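Carbohydrate kinase, pfkB family (Enterococcus faecalis, PDB 3KTN) probably phosphorylates a sugar acid, perhaps 2-keto-3-deoxygluconate, as a metal-dependent kinase of the PfkB (ribokinase) family. Local coordinates at residues L235-G240 against A284-G289; T241-S246 against L309-Q314; S253-T258 against Y262-K267; Q292-S295 against T301-T304. One frame throughout, in Å; residues are numbered along the deposited sequence.

Contact 1 is the most buried of the four: strand 237-245 meets helix 278-291 through apolar groups, with no hydrogen bond between the two segments. Contact 2 uses the far end of the same strand, where an exposed arginine reaches a buried histidine near the C-terminal end of helix 296-310, and its chemistry is wholly polar. Contact 3 adds the next two strands of the sheet, mixing backbone bonds with two tyrosines lying side by side and a weak serine-glutamine bond; it adjoins contact 1 through the probable backbone bonds of Phe-238 to Tyr-257 and Gly-240 to Tyr-255. Contact 4, partly buried, joins two aromatic rings beside the turn between helices 278-291 and 296-310, its centre about 8 Å from that of contact 1.

Contact 1: L235-G240 against A284-G289; sequences LEWFAG and AGILYG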
loop_
_atom_site.group_PDB
_atom_site.type_symbol
_atom_site.label_atom_id
_atom_site.label_comp_id
_atom_site.label_asym_id
_atom_site.label_seq_id
_atom_site.Cartn_x
_atom_site.Cartn_y
_atom_site.Cartn_z
ATOM N N LEU A 235 -20.786 39.140 23.865
ATOM C CA LEU A 235 -19.675 38.413 23.261
ATOM C C LEU A 235 -18.596 39.392 22.834
ATOM O O LEU A 235 -18.886 40.543 22.502
ATOM C CB LEU A 235 -20.158 37.630 22.041
ATOM C CG LEU A 235 -21.295 36.644 22.304
ATOM C CD1 LEU A 235 -21.727 36.003 20.997
ATOM C CD2 LEU A 235 -20.842 35.591 23.309
ATOM N N GLU A 236 -17.349 38.930 22.840
ATOM C CA GLU A 236 -16.216 39.756 22.448
ATOM C C GLU A 236 -15.910 39.621 20.952
ATOM O O GLU A 236 -15.684 40.622 20.264
ATOM C CB GLU A 236 -14.990 39.365 23.276
ATOM C CG GLU A 236 -13.753 40.177 22.990
ATOM C CD GLU A 236 -12.606 39.784 23.886
ATOM O OE1 GLU A 236 -12.798 38.877 24.722
ATOM O OE2 GLU A 236 -11.513 40.379 23.761
ATOM N N TRP A 237 -15.917 38.384 20.452
ATOM C CA TRP A 237 -15.634 38.104 19.039
ATOM C C TRP A 237 -16.590 37.070 18.458
ATOM O O TRP A 237 -16.921 36.083 19.109
ATOM C CB TRP A 237 -14.205 37.567 18.869
ATOM C CG TRP A 237 -13.119 38.593 18.697
ATOM C CD1 TRP A 237 -13.174 39.913 19.028
ATOM C CD2 TRP A 237 -11.785 38.355 18.219
ATOM N NE1 TRP A 237 -11.959 40.514 18.793
ATOM C CE2 TRP A 237 -11.086 39.578 18.298
ATOM C CE3 TRP A 237 -11.109 37.223 17.737
ATOM C CZ2 TRP A 237 -9.746 39.710 17.910
ATOM C CZ3 TRP A 237 -9.773 37.350 17.350
ATOM C CH2 TRP A 237 -9.108 38.586 17.443
ATOM N N PHE A 238 -17.039 37.310 17.230
ATOM C CA PHE A 238 -17.914 36.381 16.523
ATOM C C PHE A 238 -17.254 36.210 15.161
ATOM O O PHE A 238 -17.010 37.195 14.464
ATOM C CB PHE A 238 -19.317 36.959 16.333
ATOM C CG PHE A 238 -20.255 36.032 15.601
ATOM C CD1 PHE A 238 -20.770 34.902 16.229
ATOM C CD2 PHE A 238 -20.610 36.277 14.277
ATOM C CE1 PHE A 238 -21.632 34.029 15.547
ATOM C CE2 PHE A 238 -21.464 35.415 13.591
ATOM C CZ PHE A 238 -21.976 34.288 14.228
ATOM N N ALA A 239 -16.951 34.974 14.777
ATOM C CA ALA A 239 -16.293 34.752 13.494
ATOM C C ALA A 239 -16.787 33.518 12.752
ATOM O O ALA A 239 -17.327 32.585 13.345
ATOM C CB ALA A 239 -14.784 34.678 13.692
ATOM N N GLY A 240 -16.598 33.537 11.438
ATOM C CA GLY A 240 -17.025 32.439 10.599
ATOM C C GLY A 240 -16.567 32.677 9.176
ATOM O O GLY A 240 -15.816 33.616 8.905
ATOM N N ALA A 284 -8.857 28.150 14.409
ATOM C CA ALA A 284 -7.507 28.135 14.967
ATOM C C ALA A 284 -6.770 29.404 14.578
ATOM O O ALA A 284 -6.002 29.952 15.367
ATOM C CB ALA A 284 -6.736 26.913 14.471
ATOM N N GLY A 285 -7.001 29.862 13.352
ATOM C CA GLY A 285 -6.358 31.072 12.880
ATOM C C GLY A 285 -6.877 32.292 13.624
ATOM O O GLY A 285 -6.112 33.208 13.943
ATOM N N ILE A 286 -8.183 32.311 13.889
ATOM C CA ILE A 286 -8.806 33.417 14.611
ATOM C C ILE A 286 -8.265 33.452 16.035
ATOM O O ILE A 286 -7.834 34.497 16.516
ATOM C CB ILE A 286 -10.348 33.266 14.672
ATOM C CG1 ILE A 286 -10.954 33.407 13.271
ATOM C CG2 ILE A 286 -10.936 34.297 15.625
ATOM C CD1 ILE A 286 -10.551 34.679 12.525
ATOM N N LEU A 287 -8.286 32.304 16.707
ATOM C CA LEU A 287 -7.780 32.227 18.072
ATOM C C LEU A 287 -6.311 32.615 18.146
ATOM O O LEU A 287 -5.887 33.270 19.095
ATOM C CB LEU A 287 -7.976 30.821 18.646
ATOM C CG LEU A 287 -9.439 30.450 18.887
ATOM C CD1 LEU A 287 -9.551 29.118 19.613
ATOM C CD2 LEU A 287 -10.089 31.549 19.710
ATOM N N TYR A 288 -5.530 32.210 17.148
ATOM C CA TYR A 288 -4.111 32.545 17.141
ATOM C C TYR A 288 -3.933 34.052 17.041
ATOM O O TYR A 288 -3.071 34.627 17.708
ATOM C CB TYR A 288 -3.381 31.897 15.963
ATOM C CG TYR A 288 -1.903 32.203 15.996
ATOM C CD1 TYR A 288 -1.093 31.692 17.011
ATOM C CD2 TYR A 288 -1.323 33.062 15.060
ATOM C CE1 TYR A 288 0.258 32.033 17.098
ATOM C CE2 TYR A 288 0.024 33.407 15.138
ATOM C CZ TYR A 288 0.807 32.891 16.159
ATOM O OH TYR A 288 2.140 33.237 16.248
ATOM N N GLY A 289 -4.737 34.676 16.184
ATOM C CA GLY A 289 -4.667 36.115 16.012
ATOM C C GLY A 289 -4.997 36.785 17.332
ATOM O O GLY A 289 -4.395 37.793 17.703
#
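The central sheet of the ribokinase-like alpha/beta fold is packed here against helix 278-291, with Trp-237 and Ala-239 of strand 237-245 turned toward Ile-286. The axes of the short strand and helix segments pass 9.8 Å apart and run roughly antiparallel, at 148°. Ile-286 places its two branches on different partners. Its CG2 methyl lies against the six-membered ring of Trp-237, 3.6 Å from CE3 and almost as near CZ3, while its CG1 faces the CB of Ala-239 at 4.1 Å. The torsion that divides the work sets CG2 opposite the backbone N and leaves CG1 beside it (chi1 -67°). The indole also presents its rim to the helix backbone: CZ3 of Trp-237 comes within 3.5 Å of the carbonyl oxygen of Ile-286, which lies at the ring edge near its plane. Farther along the helix, Gly-289 has no side chain to stand between the backbone and the indole, and its C atom lies 4.5 Å from CH2 of Trp-237. On the other surface of the strand, Phe-238 packs on Ile-226 and Met-230 of helix 218-233, so the sheet is covered by a helix on both sides. Tyr-290 meets the indole edge-to-face, and Ile-286 also touches Phe-198 of the adjacent strand. With no hydrogen bond crossing it, the contact rests on apolar packing, supplemented by the approach of a weakly positive aromatic rim to a carbonyl oxygen, which is probably mildly favourable in this buried setting.

Contact 2: T241-S246 against L309-Q314; sequences TTRSHS and LAHTIQ
The backbones stay well apart, the nearest CA atoms being those of Arg-243 and His-311 at 12.4 Å, with strand 241-245 on one side and a type I turn from Ala-310 to Ile-313 on the other. Arg-243 and His-311 bridge this distance from opposite directions. The arginine chain is extended from CG to NE, and the guanidinium takes hold of a single ring nitrogen with its two terminal groups: NH1 of Arg-243 donates to NE2 of His-311 at 3.0 Å (154°), and NH2 of Arg-243 to the same NE2 at 3.2 Å (142°). NE2 lies practically in the guanidinium plane, but the imidazole is turned 57° from that plane; NH2 sits close to the ring plane, whereas NH1 is tilted out of it. The other ring nitrogen, ND1, is bonded to the carbonyl oxygen of Gly-307, an arrangement consistent with a neutral imidazole protonated at ND1. Just before the turn, Leu-309 O accepts from both the backbone N and OG1 of Thr-312, the latter at 2.7 Å on a carbonyl lone pair. The His-311 backbone is bonded to Leu-273 and to Asp-274, a residue of the magnesium site seen in this structure, and the ion lies about 6 Å from the His-311 side chain. Around this pair, His-311 packs on Ala-278 of helix 278-291, and both side chains touch Leu-270, which follows strand 262-269.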
loop_
_atom_site.group_PDB
_atom_site.type_symbol
_atom_site.label_atom_id
_atom_site.label_comp_id
_atom_site.label_asym_id
_atom_site.label_seq_id
_atom_site.Cartn_x
_atom_site.Cartn_y
_atom_site.Cartn_z
ATOM N N THR A 241 -17.018 31.828 8.263
ATOM C CA THR A 241 -16.635 31.954 6.866
ATOM C C THR A 241 -17.828 31.781 5.955
ATOM O O THR A 241 -18.829 31.169 6.316
ATOM C CB THR A 241 -15.610 30.884 6.452
ATOM O OG1 THR A 241 -16.207 29.588 6.577
ATOM C CG2 THR A 241 -14.368 30.962 7.318
ATOM N N THR A 242 -17.704 32.314 4.753
ATOM C CA THR A 242 -18.763 32.197 3.781
ATOM C C THR A 242 -18.174 31.664 2.484
ATOM O O THR A 242 -17.157 32.163 1.995
ATOM C CB THR A 242 -19.462 33.566 3.554
ATOM O OG1 THR A 242 -20.252 33.513 2.360
ATOM C CG2 THR A 242 -18.443 34.681 3.444
ATOM N N ARG A 243 -18.798 30.617 1.959
ATOM C CA ARG A 243 -18.372 29.997 0.713
ATOM C C ARG A 243 -19.220 30.557 -0.415
ATOM O O ARG A 243 -20.431 30.720 -0.272
ATOM C CB ARG A 243 -18.552 28.480 0.781
ATOM C CG ARG A 243 -17.669 27.803 1.808
ATOM C CD ARG A 243 -18.155 26.397 2.116
ATOM N NE ARG A 243 -17.426 25.815 3.241
ATOM C CZ ARG A 243 -16.186 25.343 3.165
ATOM N NH1 ARG A 243 -15.532 25.377 2.011
ATOM N NH2 ARG A 243 -15.593 24.848 4.248
ATOM N N SER A 244 -18.578 30.862 -1.534
ATOM C CA SER A 244 -19.279 31.401 -2.688
ATOM C C SER A 244 -18.693 30.779 -3.943
ATOM O O SER A 244 -17.640 30.140 -3.894
ATOM C CB SER A 244 -19.131 32.927 -2.742
ATOM O OG SER A 244 -17.767 33.317 -2.816
ATOM N N HIS A 245 -19.374 30.956 -5.067
ATOM C CA HIS A 245 -18.885 30.402 -6.315
ATOM C C HIS A 245 -19.299 31.222 -7.521
ATOM O O HIS A 245 -20.482 31.472 -7.743
ATOM C CB HIS A 245 -19.371 28.958 -6.496
ATOM C CG HIS A 245 -20.849 28.836 -6.708
ATOM N ND1 HIS A 245 -21.768 29.101 -5.715
ATOM C CD2 HIS A 245 -21.567 28.493 -7.803
ATOM C CE1 HIS A 245 -22.988 28.927 -6.190
ATOM N NE2 HIS A 245 -22.895 28.558 -7.455
ATOM N N SER A 246 -18.309 31.663 -8.284
ATOM C CA SER A 246 -18.564 32.409 -9.503
ATOM C C SER A 246 -18.538 31.309 -10.549
ATOM O O SER A 246 -18.397 30.137 -10.198
ATOM C CB SER A 246 -17.448 33.422 -9.762
ATOM O OG SER A 246 -17.433 34.430 -8.763
ATOM N N LEU A 309 -5.934 26.655 3.122
ATOM C CA LEU A 309 -4.862 25.667 3.203
ATOM C C LEU A 309 -5.364 24.324 3.717
ATOM O O LEU A 309 -4.942 23.281 3.235
ATOM C CB LEU A 309 -3.743 26.166 4.120
ATOM C CG LEU A 309 -2.796 27.226 3.552
ATOM C CD1 LEU A 309 -1.945 27.788 4.675
ATOM C CD2 LEU A 309 -1.915 26.609 2.464
ATOM N N ALA A 310 -6.271 24.353 4.692
ATOM C CA ALA A 310 -6.814 23.127 5.263
ATOM C C ALA A 310 -7.538 22.293 4.215
ATOM O O ALA A 310 -7.586 21.063 4.324
ATOM C CB ALA A 310 -7.759 23.447 6.414
ATOM N N HIS A 311 -8.103 22.956 3.206
ATOM C CA HIS A 311 -8.810 22.248 2.138
ATOM C C HIS A 311 -7.849 21.507 1.204
ATOM O O HIS A 311 -8.267 20.631 0.453
ATOM C CB HIS A 311 -9.661 23.214 1.302
ATOM C CG HIS A 311 -10.875 23.732 2.011
ATOM N ND1 HIS A 311 -10.805 24.611 3.074
ATOM C CD2 HIS A 311 -12.195 23.510 1.799
ATOM C CE1 HIS A 311 -12.025 24.906 3.481
ATOM N NE2 HIS A 311 -12.889 24.252 2.724
ATOM N N THR A 312 -6.566 21.858 1.250
ATOM C CA THR A 312 -5.575 21.209 0.401
ATOM C C THR A 312 -4.841 20.103 1.159
ATOM O O THR A 312 -3.976 19.417 0.597
ATOM C CB THR A 312 -4.510 22.191 -0.061
ATOM O OG1 THR A 312 -3.633 22.463 1.037
ATOM C CG2 THR A 312 -5.149 23.493 -0.542
ATOM N N ILE A 313 -5.176 19.946 2.438
ATOM C CA ILE A 313 -4.549 18.939 3.289
ATOM C C ILE A 313 -5.475 17.750 3.460
ATOM O O ILE A 313 -6.627 17.907 3.861
ATOM C CB ILE A 313 -4.196 19.540 4.674
ATOM C CG1 ILE A 313 -3.137 20.646 4.490
ATOM C CG2 ILE A 313 -3.708 18.443 5.619
ATOM C CD1 ILE A 313 -2.721 21.364 5.778
ATOM N N GLN A 314 -4.993 16.556 3.130
ATOM C CA GLN A 314 -5.831 15.367 3.271
ATOM C C GLN A 314 -6.117 15.124 4.756
ATOM O O GLN A 314 -5.212 15.211 5.589
ATOM C CB GLN A 314 -5.131 14.153 2.648
ATOM C CG GLN A 314 -4.935 14.282 1.137
ATOM C CD GLN A 314 -4.242 13.079 0.532
ATOM O OE1 GLN A 314 -4.805 11.975 0.480
ATOM N NE2 GLN A 314 -3.009 13.276 0.081
#

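Contact 3: S253-T258 against Y262-K267; sequences SGYLYT and YQQSEK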
loop_
_atom_site.group_PDB
_atom_site.type_symbol
_atom_site.label_atom_id
_atom_site.label_comp_id
_atom_site.label_asym_id
_atom_site.label_seq_id
_atom_site.Cartn_x
_atom_site.Cartn_y
_atom_site.Cartn_z
ATOM N N SER A 253 -14.329 33.084 2.157
ATOM C CA SER A 253 -14.174 34.412 2.724
ATOM C C SER A 253 -14.447 34.353 4.216
ATOM O O SER A 253 -15.426 33.750 4.652
ATOM C CB SER A 253 -15.144 35.387 2.053
ATOM O OG SER A 253 -14.836 36.716 2.425
ATOM N N GLY A 254 -13.577 34.969 5.001
ATOM C CA GLY A 254 -13.777 34.953 6.435
ATOM C C GLY A 254 -14.240 36.296 6.966
ATOM O O GLY A 254 -13.919 37.342 6.399
ATOM N N TYR A 255 -15.012 36.269 8.047
ATOM C CA TYR A 255 -15.489 37.500 8.664
ATOM C C TYR A 255 -15.280 37.429 10.165
ATOM O O TYR A 255 -15.330 36.349 10.762
ATOM C CB TYR A 255 -16.968 37.740 8.344
ATOM C CG TYR A 255 -17.863 36.572 8.664
ATOM C CD1 TYR A 255 -18.178 36.250 9.984
ATOM C CD2 TYR A 255 -18.364 35.757 7.644
ATOM C CE1 TYR A 255 -18.963 35.148 10.283
ATOM C CE2 TYR A 255 -19.150 34.652 7.934
ATOM C CZ TYR A 255 -19.444 34.356 9.258
ATOM O OH TYR A 255 -20.216 33.262 9.553
ATOM N N LEU A 256 -15.025 38.589 10.763
ATOM C CA LEU A 256 -14.792 38.698 12.198
ATOM C C LEU A 256 -15.511 39.939 12.730
ATOM O O LEU A 256 -15.211 41.064 12.321
ATOM C CB LEU A 256 -13.288 38.799 12.467
ATOM C CG LEU A 256 -12.785 39.083 13.882
ATOM C CD1 LEU A 256 -13.295 38.033 14.859
ATOM C CD2 LEU A 256 -11.265 39.106 13.859
ATOM N N TYR A 257 -16.460 39.724 13.638
ATOM C CA TYR A 257 -17.239 40.818 14.225
ATOM C C TYR A 257 -16.966 41.029 15.708
ATOM O O TYR A 257 -16.554 40.118 16.428
ATOM C CB TYR A 257 -18.744 40.548 14.110
ATOM C CG TYR A 257 -19.339 40.548 12.723
ATOM C CD1 TYR A 257 -19.904 41.703 12.183
ATOM C CD2 TYR A 257 -19.395 39.374 11.973
ATOM C CE1 TYR A 257 -20.519 41.683 10.931
ATOM C CE2 TYR A 257 -20.002 39.344 10.725
ATOM C CZ TYR A 257 -20.562 40.497 10.210
ATOM O OH TYR A 257 -21.171 40.453 8.978
ATOM N N THR A 258 -17.211 42.256 16.145
ATOM C CA THR A 258 -17.113 42.642 17.545
ATOM C C THR A 258 -18.450 43.355 17.688
ATOM O O THR A 258 -19.193 43.468 16.711
ATOM C CB THR A 258 -15.984 43.650 17.821
ATOM O OG1 THR A 258 -16.239 44.860 17.101
ATOM C CG2 THR A 258 -14.640 43.078 17.405
ATOM N N TYR A 262 -16.611 45.333 12.177
ATOM C CA TYR A 262 -16.832 44.272 11.207
ATOM C C TYR A 262 -15.677 44.211 10.221
ATOM O O TYR A 262 -15.404 45.180 9.513
ATOM C CB TYR A 262 -18.146 44.508 10.456
ATOM C CG TYR A 262 -18.267 43.738 9.159
ATOM C CD1 TYR A 262 -17.988 42.372 9.103
ATOM C CD2 TYR A 262 -18.674 44.374 7.989
ATOM C CE1 TYR A 262 -18.114 41.661 7.918
ATOM C CE2 TYR A 262 -18.805 43.673 6.798
ATOM C CZ TYR A 262 -18.524 42.317 6.769
ATOM O OH TYR A 262 -18.667 41.619 5.596
ATOM N N GLN A 263 -15.003 43.066 10.179
ATOM C CA GLN A 263 -13.872 42.881 9.280
ATOM C C GLN A 263 -14.078 41.649 8.408
ATOM O O GLN A 263 -14.248 40.539 8.906
ATOM C CB GLN A 263 -12.580 42.736 10.082
ATOM C CG GLN A 263 -11.357 43.169 9.315
ATOM C CD GLN A 263 -11.449 44.617 8.888
ATOM O OE1 GLN A 263 -11.630 45.508 9.718
ATOM N NE2 GLN A 263 -11.331 44.862 7.589
ATOM N N GLN A 264 -14.065 41.862 7.099
ATOM C CA GLN A 264 -14.261 40.790 6.135
ATOM C C GLN A 264 -13.012 40.690 5.272
ATOM O O GLN A 264 -12.435 41.706 4.891
ATOM C CB GLN A 264 -15.473 41.109 5.257
ATOM C CG GLN A 264 -15.762 40.104 4.157
ATOM C CD GLN A 264 -16.640 38.961 4.621
ATOM O OE1 GLN A 264 -17.761 39.173 5.081
ATOM N NE2 GLN A 264 -16.138 37.738 4.495
ATOM N N SER A 265 -12.587 39.470 4.968
ATOM C CA SER A 265 -11.407 39.283 4.131
ATOM C C SER A 265 -11.868 39.271 2.680
ATOM O O SER A 265 -13.059 39.129 2.405
ATOM C CB SER A 265 -10.724 37.952 4.449
ATOM O OG SER A 265 -11.408 36.879 3.827
ATOM N N GLU A 266 -10.935 39.428 1.751
ATOM C CA GLU A 266 -11.295 39.393 0.339
ATOM C C GLU A 266 -11.490 37.927 -0.039
ATOM O O GLU A 266 -10.881 37.054 0.572
ATOM C CB GLU A 266 -10.182 40.015 -0.509
ATOM C CG GLU A 266 -8.799 39.440 -0.243
ATOM C CD GLU A 266 -7.740 40.010 -1.176
ATOM O OE1 GLU A 266 -7.590 41.254 -1.214
ATOM O OE2 GLU A 266 -7.059 39.217 -1.867
ATOM N N LYS A 267 -12.350 37.661 -1.022
ATOM C CA LYS A 267 -12.600 36.291 -1.468
ATOM C C LYS A 267 -11.293 35.618 -1.872
ATOM O O LYS A 267 -10.495 36.190 -2.611
ATOM C CB LYS A 267 -13.534 36.258 -2.681
ATOM C CG LYS A 267 -14.951 36.726 -2.439
ATOM C CD LYS A 267 -15.831 36.407 -3.649
ATOM C CE LYS A 267 -15.237 36.951 -4.957
ATOM N NZ LYS A 267 -16.042 36.555 -6.158
#
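Backbone bonds join Leu-256 and Gln-263, an antiparallel hydrogen-bonded pair in the beta hairpin of strands 250-257 and 262-269: Leu-256 N donates to Gln-263 O at 2.8 Å, and Gln-263 N returns the bond to Leu-256 O. Farther along, Ser-265 N reaches Gly-254 O at 2.9 Å, while the hydroxyl OG of Ser-265 accepts from Gly-254 N at 3.1 Å in a nearly straight bond (166°), a side chain serving where a backbone carbonyl might. Among aromatic groups, Tyr-257 and Tyr-262 lie side by side and point the same way, their planes only 13° apart but slid so that the rings barely overlap; their fine spacing is doubtful. A run of side-chain bonds continues from Tyr-262. Its OH donates to Gln-264 OE1 at 2.7 Å, on a carbonyl lone pair; the bend of Gln-264 at chi2 (87°) brings its amide back over the partner strand, where NE2 makes a weak bond to Ser-253 OG. Each end of the Gln-264 amide thus has a partner, one on its own strand and one across the hairpin, which probably restrains its rotation.

Contact 4: Q292-S295 against T301-T304; sequences QNWS and TFAT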
loop_
_atom_site.group_PDB
_atom_site.type_symbol
_atom_site.label_atom_id
_atom_site.label_comp_id
_atom_site.label_asym_id
_atom_site.label_seq_id
_atom_site.Cartn_x
_atom_site.Cartn_y
_atom_site.Cartn_z
ATOM N N GLN A 292 -2.233 36.722 19.833
ATOM C CA GLN A 292 -1.157 37.633 19.467
ATOM C C GLN A 292 -1.629 39.084 19.490
ATOM O O GLN A 292 -0.879 39.990 19.127
ATOM C CB GLN A 292 -0.637 37.305 18.065
ATOM C CG GLN A 292 -0.114 35.890 17.884
ATOM C CD GLN A 292 1.001 35.551 18.846
ATOM O OE1 GLN A 292 0.817 34.763 19.772
ATOM N NE2 GLN A 292 2.166 36.150 18.634
ATOM N N ASN A 293 -2.870 39.297 19.918
ATOM C CA ASN A 293 -3.449 40.634 19.961
ATOM C C ASN A 293 -3.256 41.317 18.614
ATOM O O ASN A 293 -2.706 42.417 18.535
ATOM C CB ASN A 293 -2.810 41.481 21.068
ATOM C CG ASN A 293 -3.110 40.948 22.461
ATOM O OD1 ASN A 293 -2.292 40.252 23.066
ATOM N ND2 ASN A 293 -4.298 41.263 22.970
ATOM N N TRP A 294 -3.698 40.644 17.555
ATOM C CA TRP A 294 -3.605 41.175 16.200
ATOM C C TRP A 294 -4.847 42.004 15.905
ATOM O O TRP A 294 -5.859 41.878 16.587
ATOM C CB TRP A 294 -3.543 40.041 15.172
ATOM C CG TRP A 294 -2.208 39.393 14.993
ATOM C CD1 TRP A 294 -1.014 39.805 15.507
ATOM C CD2 TRP A 294 -1.926 38.235 14.199
ATOM N NE1 TRP A 294 -0.003 38.978 15.081
ATOM C CE2 TRP A 294 -0.536 38.004 14.272
ATOM C CE3 TRP A 294 -2.714 37.372 13.423
ATOM C CZ2 TRP A 294 0.088 36.942 13.610
ATOM C CZ3 TRP A 294 -2.095 36.314 12.761
ATOM C CH2 TRP A 294 -0.706 36.113 12.858
ATOM N N SER A 295 -4.772 42.840 14.878
ATOM C CA SER A 295 -5.921 43.642 14.496
ATOM C C SER A 295 -6.933 42.675 13.899
ATOM O O SER A 295 -6.582 41.550 13.540
ATOM C CB SER A 295 -5.526 44.681 13.450
ATOM O OG SER A 295 -5.113 44.054 12.252
ATOM N N THR A 301 -7.547 37.826 7.873
ATOM C CA THR A 301 -6.786 37.515 6.667
ATOM C C THR A 301 -5.976 36.235 6.889
ATOM O O THR A 301 -5.973 35.328 6.058
ATOM C CB THR A 301 -5.803 38.648 6.308
ATOM O OG1 THR A 301 -6.535 39.788 5.847
ATOM C CG2 THR A 301 -4.844 38.195 5.220
ATOM N N PHE A 302 -5.292 36.179 8.026
ATOM C CA PHE A 302 -4.477 35.035 8.385
ATOM C C PHE A 302 -5.337 33.770 8.487
ATOM O O PHE A 302 -4.985 32.725 7.938
ATOM C CB PHE A 302 -3.799 35.308 9.724
ATOM C CG PHE A 302 -2.918 34.195 10.201
ATOM C CD1 PHE A 302 -1.567 34.168 9.872
ATOM C CD2 PHE A 302 -3.435 33.180 10.993
ATOM C CE1 PHE A 302 -0.742 33.142 10.327
ATOM C CE2 PHE A 302 -2.618 32.148 11.453
ATOM C CZ PHE A 302 -1.267 32.133 11.118
ATOM N N ALA A 303 -6.466 33.878 9.182
ATOM C CA ALA A 303 -7.374 32.754 9.382
ATOM C C ALA A 303 -8.021 32.224 8.098
ATOM O O ALA A 303 -8.202 31.014 7.948
ATOM C CB ALA A 303 -8.452 33.140 10.388
ATOM N N THR A 304 -8.374 33.122 7.183
ATOM C CA THR A 304 -8.996 32.718 5.929
ATOM C C THR A 304 -7.997 31.930 5.076
ATOM O O THR A 304 -8.350 30.905 4.487
ATOM C CB THR A 304 -9.517 33.946 5.136
ATOM O OG1 THR A 304 -10.369 34.730 5.981
ATOM C CG2 THR A 304 -10.326 33.501 3.921
#
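The indole of Trp-294 turns its edge to one face of the Phe-302 ring, a T-shaped (edge-to-face) stack with planes at 72° and six-membered ring centroids 5.0 Å apart, while CB of Gln-292 lies over one face of the indole. The stack belongs to the short loop that connects helices 278-291 and 296-310. Asn-293, with positive phi, ends the first helix in a Schellman motif, and Ser-295 N-caps the second through its OG and the backbone N of Lys-298. Between these two signals stands Trp-294, whose backbone N probably donates to Gly-289 O, back into the last turn of the first helix. Phe-302 meets it from the second turn of the new helix, with CG opposite the backbone N (chi1 -180°), a torsion that carries the ring out toward the connecting loop. Two more rings extend the cluster, Tyr-288 edge-to-face with Trp-294 and Phe-47 against Phe-302; Lys-298 adds a cation-pi contact with the indole. Val-322 and Val-325 of helix 322-330 also touch Phe-302. Within the pair, CZ3 of Trp-294 stands off-centre above the phenyl ring, 3.4 Å from Phe-302 CG, with its neighbour CH2 3.7 Å from Phe-302 CD1.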